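Putative adhesin (Parabacteroides distasonis, PDB 3LJY) is a putative lipoprotein adhesin whose beta-solenoid head domain probably takes part in cell adhesion. Local coordinates at residues 182-187 with 202-206. Sequence-based numbering, arbitrary orientation.
Sequences IHAFGL and AEVHA
Glu-203 carries most of the side-chain contact between strand 202-206 and segment 182-187, reaching both His-183 and Phe-185. Its CB sits over the centre of the Phe-185 ring, 3.6 Å from the centroid and 7° off the ring normal, which meets the criteria for a CH-pi contact. CG, placed beside the backbone N, continues over the same ring toward CE2 and CZ. The extended chain then brings CD to 3.4 Å from Phe-185 CE2, with carboxylate and ring planes only 25° apart. At the tip OE1 accepts from His-183 ND1 at 2.8 Å. That bond is nearly straight (173°) and in plane for the imidazole, yet it meets the carboxylate from above its plane; OE2 stays near Phe-185 CE2.

Beneath this layer the backbones pair in parallel, with Ile-182 opposite Ala-202 and His-183 opposite Glu-203. Glu-203 N donates to Ile-182 O and Ala-184 N to Glu-203 O, each at 2.8 Å, while the side chains of Ile-182 and Ala-202 pack on the other face with Ile-176 and Cys-194. Ala-184 to Leu-187 form a type I beta turn, and the chain rounds a corner at 185-187. There Ala-184 O lies 3.7 Å from His-205 N, and a water bridges instead, donating to Ala-184 O and Leu-187 O and accepting from His-205 N. Parallel strands and corners stacked from coil to coil are characteristic of a parallel beta-helix (beta-solenoid), consistent with the pectate-lyase-like clan to which the family belongs.

Lys-223 of the adjacent strand 219-223 makes a cation-pi contact with Phe-185. With ND1 as donor and a carboxylate as acceptor, the His-183 to Glu-203 bond would probably favour imidazole protonation, and the ring lying alongside, with that bond, probably restricts rotation of the carboxylate.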
loop_
_atom_site.group_PDB
_atom_site.type_symbol
_atom_site.label_atom_id
_atom_site.label_comp_id
_atom_site.label_asym_id
_atom_site.label_seq_id
_atom_site.Cartn_x
_atom_site.Cartn_y
_atom_site.Cartn_z
ATOM N N ILE A 182 9.339 -7.065 6.371
ATOM C CA ILE A 182 9.257 -7.070 4.925
ATOM C C ILE A 182 9.339 -8.532 4.530
ATOM O O ILE A 182 10.303 -9.216 4.882
ATOM C CB ILE A 182 10.393 -6.304 4.258
ATOM C CG1 ILE A 182 10.151 -4.795 4.391
ATOM C CG2 ILE A 182 10.504 -6.686 2.740
ATOM C CD1 ILE A 182 11.389 -3.904 3.987
ATOM N N HIS A 183 8.303 -9.007 3.831
ATOM C CA HIS A 183 8.254 -10.382 3.306
ATOM C C HIS A 183 8.351 -10.343 1.795
ATOM O O HIS A 183 7.331 -10.219 1.120
ATOM C CB HIS A 183 6.962 -11.081 3.727
ATOM C CG HIS A 183 6.858 -11.296 5.195
ATOM N ND1 HIS A 183 7.604 -12.242 5.862
ATOM C CD2 HIS A 183 6.103 -10.682 6.131
ATOM C CE1 HIS A 183 7.319 -12.199 7.150
ATOM N NE2 HIS A 183 6.395 -11.275 7.336
ATOM N N ALA A 184 9.569 -10.406 1.276
ATOM C CA ALA A 184 9.810 -10.237 -0.154
ATOM C C ALA A 184 10.754 -11.297 -0.716
ATOM O O ALA A 184 11.568 -11.002 -1.621
ATOM C CB ALA A 184 10.326 -8.858 -0.437
ATOM N N PHE A 185 10.651 -12.516 -0.175
ATOM C CA PHE A 185 11.383 -13.668 -0.699
ATOM C C PHE A 185 11.091 -13.911 -2.193
ATOM O O PHE A 185 11.970 -14.357 -2.933
ATOM C CB PHE A 185 11.032 -14.965 0.063
ATOM C CG PHE A 185 11.870 -15.233 1.285
ATOM C CD1 PHE A 185 13.216 -14.884 1.343
ATOM C CD2 PHE A 185 11.317 -15.885 2.380
ATOM C CE1 PHE A 185 13.973 -15.146 2.483
ATOM C CE2 PHE A 185 12.080 -16.151 3.513
ATOM C CZ PHE A 185 13.408 -15.784 3.556
ATOM N N GLY A 186 9.846 -13.661 -2.609
ATOM C CA GLY A 186 9.410 -13.902 -3.980
ATOM C C GLY A 186 9.701 -12.789 -4.990
ATOM O O GLY A 186 9.531 -12.975 -6.213
ATOM N N LEU A 187 10.126 -11.622 -4.515
ATOM C CA LEU A 187 10.589 -10.560 -5.412
ATOM C C LEU A 187 12.106 -10.635 -5.654
ATOM O O LEU A 187 12.928 -10.307 -4.787
ATOM C CB LEU A 187 10.226 -9.193 -4.849
ATOM C CG LEU A 187 10.489 -7.959 -5.725
ATOM C CD1 LEU A 187 9.591 -7.953 -6.899
ATOM C CD2 LEU A 187 10.345 -6.699 -4.917
ATOM N N ALA A 202 13.636 -8.532 7.674
ATOM C CA ALA A 202 13.507 -8.423 6.200
ATOM C C ALA A 202 13.871 -9.762 5.597
ATOM O O ALA A 202 14.982 -10.246 5.810
ATOM C CB ALA A 202 14.391 -7.322 5.586
ATOM N N GLU A 203 12.905 -10.353 4.898
ATOM C CA GLU A 203 13.094 -11.531 4.033
ATOM C C GLU A 203 13.168 -11.084 2.594
ATOM O O GLU A 203 12.211 -10.523 2.059
ATOM C CB GLU A 203 11.925 -12.492 4.169
ATOM C CG GLU A 203 11.715 -13.019 5.552
ATOM C CD GLU A 203 10.566 -14.006 5.645
ATOM O OE1 GLU A 203 9.551 -13.921 4.852
ATOM O OE2 GLU A 203 10.692 -14.876 6.555
ATOM N N VAL A 204 14.293 -11.334 1.956
ATOM C CA VAL A 204 14.597 -10.727 0.653
ATOM C C VAL A 204 15.172 -11.749 -0.335
ATOM O O VAL A 204 15.552 -12.861 0.030
ATOM C CB VAL A 204 15.555 -9.486 0.834
ATOM C CG1 VAL A 204 15.039 -8.564 1.948
ATOM C CG2 VAL A 204 17.009 -9.899 1.147
ATOM N N HIS A 205 15.213 -11.368 -1.604
ATOM C CA HIS A 205 15.819 -12.179 -2.652
ATOM C C HIS A 205 16.662 -11.274 -3.574
ATOM O O HIS A 205 16.146 -10.461 -4.314
ATOM C CB HIS A 205 14.734 -12.972 -3.401
ATOM C CG HIS A 205 15.271 -13.833 -4.500
ATOM N ND1 HIS A 205 14.482 -14.325 -5.514
ATOM C CD2 HIS A 205 16.527 -14.262 -4.760
ATOM C CE1 HIS A 205 15.228 -15.030 -6.345
ATOM N NE2 HIS A 205 16.473 -15.005 -5.911
ATOM N N ALA A 206 17.980 -11.386 -3.465
ATOM C CA ALA A 206 18.929 -10.636 -4.314
ATOM C C ALA A 206 19.545 -11.631 -5.289
ATOM O O ALA A 206 19.844 -12.755 -4.904
ATOM C CB ALA A 206 20.012 -9.934 -3.466
HETATM O O HOH W 1 13.165 -9.143 -2.371
#